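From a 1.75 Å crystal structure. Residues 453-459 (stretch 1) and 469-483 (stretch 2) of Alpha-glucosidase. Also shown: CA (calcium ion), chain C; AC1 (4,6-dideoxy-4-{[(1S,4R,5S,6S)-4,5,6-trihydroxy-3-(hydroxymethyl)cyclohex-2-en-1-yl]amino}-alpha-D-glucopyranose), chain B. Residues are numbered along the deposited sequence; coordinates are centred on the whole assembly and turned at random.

Stretch 1 (453-459) TREGARG
Stretch 2, residues 469-483: PNPPEHISMLAFTRM

How does the strand end of stretch 1 meet Arg 482? Thr 453 (phi/psi -165/175) and Arg 454 (-161/169) are extended, and Thr 453 does not touch stretch 2. Arg 454 (chi1 p, chi2 t, chi3 p) lends its carbonyl: Arg 482 NH1 makes a weak hydrogen bond to Arg 454 O, 3.2 Å at 121°.

What holds the guanidinium in place? Glu 455 turns out of the strand at -92/-98, and Glu 455 O receives two hydrogen bonds, from Arg 482 NE and Arg 482 NH1, each 2.9 Å. The carbonyl lies near the guanidinium plane, so one oxygen serves two donors. Arg 482 reaches it with chi1 t, chi2 p, chi3 t and chi4 79°. The Glu 455 CA-to-CB bond points away; chi1 and chi2 are both t, and Glu 455 OE1 binds the calcium ion at 2.3 Å.

Where does the contact become apolar? Gly 456, at 69/36, adopts a positive phi that favours glycine. Ala 457 (179/165) then points toward stretch 2, its CA 6.9 Å from Arg 482 CA. Ala 457 CB packs 3.7 Å from Arg 482 CG and 3.9 Å from Leu 478 CD2 (Leu 478, in the helix that includes 474-478, is chi1 m, chi2 t).

How is the end of stretch 1 fastened? Arg 458 (-72/118; chi1 m, chi2 t, chi3 p, chi4 128°) has its CA 7.5 Å from Asn 470 CA. Arg 458 O accepts a hydrogen bond from His 474 NE2, 2.8 Å at 162°, with His 474 chi1 t and chi2 57°. Asn 470 (-61/140; chi1 m, chi2 -26°) works both ways: Asn 470 OD1 accepts from Arg 458 NE at 2.8 Å and Arg 458 NH2 at 3.0 Å, while Asn 470 ND2 donates to Gly 459 O (Gly 459 at -105/-159) at 3.0 Å. This amide thus joins side chain and backbone of consecutive residues.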

# COMPACT_ATOMS: atom_id res chain seq x y z
N THR A 453 -6.70 -4.38 0.69
CA THR A 453 -5.55 -4.03 -0.12
C THR A 453 -5.92 -2.84 -1.00
O THR A 453 -7.07 -2.38 -1.02
CB THR A 453 -5.06 -5.24 -0.93
OG1 THR A 453 -3.74 -4.99 -1.44
CG2 THR A 453 -6.02 -5.55 -2.10
N ARG A 454 -4.93 -2.33 -1.73
CA ARG A 454 -5.16 -1.23 -2.65
C ARG A 454 -4.01 -1.19 -3.65
O ARG A 454 -3.00 -1.87 -3.49
CB ARG A 454 -5.27 0.11 -1.91
CG ARG A 454 -3.92 0.66 -1.42
CD ARG A 454 -4.15 1.71 -0.33
NE ARG A 454 -4.83 1.11 0.82
CZ ARG A 454 -5.71 1.74 1.59
NH1 ARG A 454 -6.04 3.00 1.34
NH2 ARG A 454 -6.27 1.09 2.61
N GLU A 455 -4.20 -0.38 -4.69
CA GLU A 455 -3.13 -0.20 -5.67
C GLU A 455 -2.29 1.01 -5.24
O GLU A 455 -1.42 0.88 -4.37
CB GLU A 455 -3.72 -0.05 -7.07
CG GLU A 455 -2.70 -0.19 -8.18
CD GLU A 455 -3.35 -0.11 -9.56
OE1 GLU A 455 -4.01 0.91 -9.86
OE2 GLU A 455 -3.22 -1.09 -10.32
N GLY A 456 -2.52 2.19 -5.81
CA GLY A 456 -1.82 3.37 -5.31
C GLY A 456 -0.33 3.41 -5.60
O GLY A 456 0.46 3.90 -4.78
N ALA A 457 0.06 2.90 -6.77
CA ALA A 457 1.42 2.79 -7.29
C ALA A 457 1.29 2.12 -8.65
O ALA A 457 0.25 1.54 -8.97
CB ALA A 457 2.34 1.97 -6.36
N ARG A 458 2.36 2.19 -9.44
CA ARG A 458 2.37 1.45 -10.70
C ARG A 458 2.51 -0.04 -10.43
O ARG A 458 3.51 -0.49 -9.87
CB ARG A 458 3.51 1.94 -11.58
CG ARG A 458 3.22 3.29 -12.25
CD ARG A 458 4.42 3.80 -13.03
NE ARG A 458 4.87 2.86 -14.07
CZ ARG A 458 5.06 3.19 -15.35
NH1 ARG A 458 4.85 4.43 -15.78
NH2 ARG A 458 5.48 2.26 -16.21
N GLY A 459 1.49 -0.81 -10.83
CA GLY A 459 1.54 -2.25 -10.77
C GLY A 459 1.74 -2.89 -12.14
O GLY A 459 2.21 -2.26 -13.09
N PRO A 469 7.13 0.51 -19.98
CA PRO A 469 6.67 -0.30 -18.85
C PRO A 469 7.50 -0.03 -17.61
O PRO A 469 8.43 0.79 -17.66
CB PRO A 469 6.85 -1.74 -19.36
CG PRO A 469 8.04 -1.63 -20.27
CD PRO A 469 7.87 -0.30 -20.97
N ASN A 470 7.19 -0.69 -16.50
CA ASN A 470 7.98 -0.50 -15.29
C ASN A 470 9.42 -0.93 -15.55
O ASN A 470 9.66 -1.94 -16.23
CB ASN A 470 7.40 -1.31 -14.13
CG ASN A 470 5.95 -0.96 -13.82
OD1 ASN A 470 5.49 0.15 -14.09
ND2 ASN A 470 5.22 -1.92 -13.24
N PRO A 471 10.40 -0.21 -15.02
CA PRO A 471 11.81 -0.58 -15.23
C PRO A 471 12.21 -1.73 -14.33
O PRO A 471 11.52 -2.04 -13.35
CB PRO A 471 12.57 0.70 -14.85
CG PRO A 471 11.69 1.32 -13.79
CD PRO A 471 10.27 1.04 -14.25
N PRO A 472 13.31 -2.41 -14.65
CA PRO A 472 13.79 -3.50 -13.77
C PRO A 472 13.88 -3.13 -12.30
O PRO A 472 13.62 -3.98 -11.45
CB PRO A 472 15.16 -3.81 -14.37
CG PRO A 472 14.95 -3.56 -15.84
CD PRO A 472 14.06 -2.35 -15.92
N GLU A 473 14.23 -1.88 -11.96
CA GLU A 473 14.40 -1.51 -10.56
C GLU A 473 13.08 -1.29 -9.82
O GLU A 473 13.10 -1.05 -8.60
CB GLU A 473 15.25 -0.23 -10.45
CG GLU A 473 14.50 1.01 -10.92
CD GLU A 473 15.34 2.28 -10.86
OE1 GLU A 473 16.55 2.20 -10.52
OE2 GLU A 473 14.79 3.35 -11.17
N HIS A 474 11.95 -1.36 -10.51
CA HIS A 474 10.69 -0.90 -9.93
C HIS A 474 10.33 -1.66 -8.65
O HIS A 474 9.95 -1.04 -7.64
CB HIS A 474 9.56 -1.03 -10.96
CG HIS A 474 8.27 -0.40 -10.53
ND1 HIS A 474 8.17 0.93 -10.16
CD2 HIS A 474 7.03 -0.93 -10.39
CE1 HIS A 474 6.92 1.19 -9.81
NE2 HIS A 474 6.21 0.08 -9.95
N ILE A 475 10.41 -3.00 -8.66
CA ILE A 475 10.02 -3.74 -7.46
C ILE A 475 10.91 -3.36 -6.28
O ILE A 475 10.42 -3.16 -5.16
CB ILE A 475 10.05 -5.26 -7.72
CG1 ILE A 475 9.19 -5.64 -8.93
CG2 ILE A 475 9.59 -6.01 -6.46
CD1 ILE A 475 7.74 -5.17 -8.84
N SER A 476 12.22 -3.26 -6.51
CA SER A 476 13.12 -2.93 -5.42
C SER A 476 12.97 -1.47 -4.98
O SER A 476 13.48 -1.11 -3.91
CB SER A 476 14.56 -3.23 -5.81
OG SER A 476 14.99 -2.37 -6.85
N MET A 477 12.30 -0.64 -5.78
CA MET A 477 11.87 0.68 -5.29
C MET A 477 10.62 0.56 -4.43
O MET A 477 10.57 1.07 -3.31
CB MET A 477 11.61 1.62 -6.47
CG MET A 477 12.85 2.00 -7.25
SD MET A 477 13.94 3.06 -6.26
CE MET A 477 15.19 3.45 -7.51
N LEU A 478 9.59 -0.11 -4.96
CA LEU A 478 8.33 -0.27 -4.23
C LEU A 478 8.57 -0.80 -2.83
O LEU A 478 7.94 -0.34 -1.86
CB LEU A 478 7.39 -1.22 -4.97
CG LEU A 478 6.77 -0.74 -6.29
CD1 LEU A 478 5.93 -1.87 -6.91
CD2 LEU A 478 5.92 0.51 -6.07
N ALA A 479 9.47 -1.78 -2.69
CA ALA A 479 9.64 -2.47 -1.42
C ALA A 479 10.04 -1.54 -0.29
O ALA A 479 9.78 -1.84 0.88
CB ALA A 479 10.67 -3.59 -1.56
N PHE A 480 10.70 -0.42 -0.60
CA PHE A 480 11.17 0.50 0.44
C PHE A 480 10.46 1.84 0.39
O PHE A 480 10.88 2.79 1.07
CB PHE A 480 12.69 0.69 0.32
CG PHE A 480 13.48 -0.58 0.44
CD1 PHE A 480 13.85 -1.07 1.69
CD2 PHE A 480 13.85 -1.30 -0.70
CE1 PHE A 480 14.56 -2.25 1.80
CE2 PHE A 480 14.58 -2.48 -0.60
CZ PHE A 480 14.94 -2.95 0.65
N THR A 481 9.41 1.95 -0.41
CA THR A 481 8.64 3.18 -0.48
C THR A 481 7.17 2.84 -0.31
O THR A 481 6.67 2.77 0.81
CB THR A 481 8.93 3.90 -1.81
OG1 THR A 481 8.65 3.02 -2.91
CG2 THR A 481 10.40 4.34 -1.89
N ARG A 482 6.48 2.60 -1.44
CA ARG A 482 5.06 2.27 -1.41
C ARG A 482 4.73 1.14 -0.42
O ARG A 482 3.73 1.21 0.30
CB ARG A 482 4.60 1.88 -2.82
CG ARG A 482 3.28 1.14 -2.88
CD ARG A 482 2.09 2.02 -2.47
NE ARG A 482 0.85 1.26 -2.56
CZ ARG A 482 0.44 0.37 -1.66
NH1 ARG A 482 -0.69 -0.30 -1.84
NH2 ARG A 482 1.17 0.16 -0.56
N MET A 483 5.56 0.09 -0.38
CA MET A 483 5.21 -1.05 0.46
C MET A 483 5.37 -0.76 1.95
O MET A 483 4.84 -1.51 2.78
CB MET A 483 6.04 -2.28 0.08
CG MET A 483 5.80 -2.78 -1.34
SD MET A 483 4.06 -2.93 -1.83
CE MET A 483 3.52 -4.27 -0.77
CA CA C . -4.61 1.75 -11.91
C1 AC1 B . -5.36 4.90 -16.72
O2 AC1 B . -4.07 5.86 -14.94
C2 AC1 B . -5.15 4.95 -15.21
C4A AC1 B . -8.49 -1.76 -14.06
C3 AC1 B . -4.87 3.58 -14.64
O3 AC1 B . -4.60 3.67 -13.23
C4 AC1 B . -6.03 2.66 -14.94
N4A AC1 B . -5.97 1.38 -14.17
C5 AC1 B . -5.86 2.45 -16.43
O5 AC1 B . -6.21 3.73 -17.11
C6 AC1 B . -6.70 1.36 -17.01
C1B AC1 B . -7.26 1.00 -13.47
C2B AC1 B . -7.04 -0.39 -12.59
O2B AC1 B . -5.86 -0.23 -11.80
C3B AC1 B . -7.01 -1.53 -13.43
O3B AC1 B . -6.64 -2.74 -12.72
O4 AC1 B . -8.45 -2.82 -15.01
C5B AC1 B . -9.04 -0.58 -14.68
C7B AC1 B . -8.38 0.87 -14.33
C6B AC1 B . -10.51 -0.64 -15.13
O6B AC1 B . -11.30 -0.58 -13.98